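Local coordinates for proton-dependent oligopeptide transporter family protein (PDB 6EI3) that probably carries short peptides across the bacterial membrane in step with protons, as a major facilitator superfamily transporter, at residues G74-I79 with A184-G189. Residues are numbered along the deposited sequence; the frame is centred on the assembly and turned at random.
Sequences GKYTTI and AVFWLG. With 78M ((2S)-2,3-dihydroxypropyl(7Z)-pentadec-7-enoate), chain B.
Atom O21 at the glycerol end of the bound monoacylglycerol (78M) lies 2.7 Å from Thr77 OG1, a hydrogen bond in which either hydroxyl could be the donor. The same oxygen sits at the edge of the Tyr76 ring, near its plane and 3.3 Å from CE2, so the headgroup is hydrogen-bonded by Thr77 and lies beside an aromatic rim. Its acyl chain then runs to residues 184-189, where C6 and C9 lie over one face of the Trp187 indole; C6 is 3.6 Å from CG. Ala184 CB meets the chain further on, at C11. Trp81 NE1 gives the lipid a second hydrogen bond.

The direct contact between the two segments is mainly apolar and centres on Phe186. With CG anti to the backbone N, its ring reaches across to helix 62-95, whose short segment axis here is 11.3 Å away and runs at 148° to that of helix 168-188, a near-antiparallel pair in the all-helical POT fold. Ile79 puts its CG2 methyl over one face of this ring, 3.7 Å from the centroid and 19° off the normal, which meets the criteria for a CH-pi contact. Tyr76 approaches differently: the two ring planes are only 15° apart, but centroids separated by 5.4 Å show that they have slid past one another with scarcely any overlap. Tyr76 OH ends by CD1 of Trp187. Around this group, Phe124 of helix 121-127 touches Tyr76 and Ile79, while Arg195 makes a cation-pi contact with Tyr76.

No hydrogen bond joins the two segments directly, so dispersion and the 228 Å² buried between them probably supply most of their attraction, while the lipid spans both, consistent with a membrane-facing site.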
loop_
_atom_site.group_PDB
_atom_site.type_symbol
_atom_site.label_atom_id
_atom_site.label_comp_id
_atom_site.label_asym_id
_atom_site.label_seq_id
_atom_site.Cartn_x
_atom_site.Cartn_y
_atom_site.Cartn_z
ATOM N N GLY A 74 -4.737 13.871 19.620
ATOM C CA GLY A 74 -3.282 13.864 19.598
ATOM C C GLY A 74 -2.807 12.462 19.234
ATOM O O GLY A 74 -3.577 11.504 19.289
ATOM N N LYS A 75 -1.562 12.330 18.857
ATOM C CA LYS A 75 -0.988 11.075 18.367
ATOM C C LYS A 75 -0.810 9.994 19.423
ATOM O O LYS A 75 -1.096 8.836 19.129
ATOM C CB LYS A 75 0.336 11.359 17.650
ATOM C CG LYS A 75 0.138 12.124 16.342
ATOM C CD LYS A 75 1.462 12.519 15.725
ATOM C CE LYS A 75 1.295 13.803 14.967
ATOM N NZ LYS A 75 2.051 14.910 15.594
ATOM N N TYR A 76 -0.350 10.345 20.641
ATOM C CA TYR A 76 -0.177 9.332 21.693
ATOM C C TYR A 76 -1.453 8.522 21.965
ATOM O O TYR A 76 -1.404 7.288 21.952
ATOM C CB TYR A 76 0.345 9.926 23.027
ATOM C CG TYR A 76 0.383 8.866 24.106
ATOM C CD1 TYR A 76 1.375 7.886 24.112
ATOM C CD2 TYR A 76 -0.631 8.772 25.054
ATOM C CE1 TYR A 76 1.373 6.857 25.056
ATOM C CE2 TYR A 76 -0.638 7.758 26.011
ATOM C CZ TYR A 76 0.373 6.807 26.012
ATOM O OH TYR A 76 0.364 5.796 26.933
ATOM N N THR A 77 -2.563 9.218 22.283
ATOM C CA THR A 77 -3.850 8.579 22.617
ATOM C C THR A 77 -4.390 7.740 21.455
ATOM O O THR A 77 -4.875 6.638 21.674
ATOM C CB THR A 77 -4.849 9.652 23.081
ATOM O OG1 THR A 77 -4.323 10.244 24.265
ATOM C CG2 THR A 77 -6.253 9.095 23.364
ATOM N N THR A 78 -4.312 8.274 20.244
ATOM C CA THR A 78 -4.808 7.616 19.039
ATOM C C THR A 78 -4.002 6.339 18.781
ATOM O O THR A 78 -4.603 5.286 18.544
ATOM C CB THR A 78 -4.820 8.612 17.875
ATOM O OG1 THR A 78 -5.477 9.800 18.317
ATOM C CG2 THR A 78 -5.548 8.066 16.641
ATOM N N ILE A 79 -2.659 6.411 18.926
ATOM C CA ILE A 79 -1.793 5.239 18.759
ATOM C C ILE A 79 -2.183 4.158 19.755
ATOM O O ILE A 79 -2.347 3.005 19.357
ATOM C CB ILE A 79 -0.252 5.551 18.806
ATOM C CG1 ILE A 79 0.176 6.369 17.563
ATOM C CG2 ILE A 79 0.554 4.203 18.868
ATOM C CD1 ILE A 79 1.541 7.142 17.708
ATOM N N ALA A 184 2.656 -2.620 24.785
ATOM C CA ALA A 184 3.178 -2.468 26.141
ATOM C C ALA A 184 4.410 -1.563 26.158
ATOM O O ALA A 184 4.517 -0.711 27.039
ATOM C CB ALA A 184 3.519 -3.836 26.751
ATOM N N VAL A 185 5.349 -1.767 25.209
ATOM C CA VAL A 185 6.578 -0.976 25.111
ATOM C C VAL A 185 6.246 0.505 24.814
ATOM O O VAL A 185 6.779 1.393 25.481
ATOM C CB VAL A 185 7.613 -1.602 24.130
ATOM C CG1 VAL A 185 8.702 -0.599 23.754
ATOM C CG2 VAL A 185 8.247 -2.864 24.736
ATOM N N PHE A 186 5.305 0.756 23.876
ATOM C CA PHE A 186 4.883 2.122 23.560
ATOM C C PHE A 186 4.358 2.800 24.844
ATOM O O PHE A 186 4.837 3.864 25.205
ATOM C CB PHE A 186 3.837 2.148 22.412
ATOM C CG PHE A 186 3.487 3.549 21.930
ATOM C CD1 PHE A 186 4.338 4.241 21.065
ATOM C CD2 PHE A 186 2.304 4.164 22.327
ATOM C CE1 PHE A 186 4.021 5.542 20.634
ATOM C CE2 PHE A 186 1.968 5.440 21.859
ATOM C CZ PHE A 186 2.833 6.124 21.022
ATOM N N TRP A 187 3.460 2.114 25.578
ATOM C CA TRP A 187 2.863 2.576 26.840
ATOM C C TRP A 187 3.916 2.828 27.946
ATOM O O TRP A 187 3.786 3.781 28.714
ATOM C CB TRP A 187 1.784 1.564 27.285
ATOM C CG TRP A 187 1.155 1.848 28.616
ATOM C CD1 TRP A 187 0.079 2.652 28.866
ATOM C CD2 TRP A 187 1.544 1.286 29.876
ATOM N NE1 TRP A 187 -0.200 2.658 30.216
ATOM C CE2 TRP A 187 0.693 1.837 30.862
ATOM C CE3 TRP A 187 2.564 0.403 30.276
ATOM C CZ2 TRP A 187 0.809 1.510 32.222
ATOM C CZ3 TRP A 187 2.673 0.072 31.622
ATOM C CH2 TRP A 187 1.810 0.630 32.580
ATOM N N LEU A 188 4.982 2.017 27.995
ATOM C CA LEU A 188 6.052 2.187 28.989
ATOM C C LEU A 188 6.827 3.517 28.853
ATOM O O LEU A 188 7.380 3.990 29.828
ATOM C CB LEU A 188 7.010 0.973 28.987
ATOM C CG LEU A 188 6.505 -0.265 29.759
ATOM C CD1 LEU A 188 7.193 -1.524 29.293
ATOM C CD2 LEU A 188 6.715 -0.111 31.262
ATOM N N GLY A 189 6.839 4.122 27.670
ATOM C CA GLY A 189 7.492 5.416 27.516
ATOM C C GLY A 189 6.557 6.611 27.643
ATOM O O GLY A 189 7.005 7.731 27.404
HETATM O O21 78M B . -3.810 8.573 26.359
HETATM C C20 78M B . -5.106 8.444 26.925
HETATM C C18 78M B . -5.590 7.014 26.848
HETATM O O19 78M B . -7.006 6.973 27.063
HETATM C C17 78M B . -4.892 6.119 27.842
HETATM O O2 78M B . -5.313 4.772 27.520
HETATM C C1 78M B . -4.687 3.762 28.135
HETATM O O1 78M B . -3.735 3.903 28.860
HETATM C C2 78M B . -5.341 2.446 27.813
HETATM C C3 78M B . -4.603 1.207 28.319
HETATM C C4 78M B . -3.316 0.904 27.559
HETATM C C5 78M B . -2.684 -0.428 27.920
HETATM C C6 78M B . -1.243 -0.577 27.444
HETATM C C7 78M B . -0.746 -1.994 27.442
HETATM C C8 78M B . -0.213 -2.688 28.443
HETATM C C9 78M B . 0.025 -2.252 29.865
HETATM C C10 78M B . 0.728 -3.325 30.707
HETATM C C11 78M B . 2.237 -3.396 30.504
HETATM C C12 78M B . 2.873 -4.716 30.919
HETATM C C13 78M B . 4.400 -4.706 30.894
HETATM C C15 78M B . 5.218 -6.762 29.594
HETATM C C14 78M B . 5.058 -6.082 30.952
#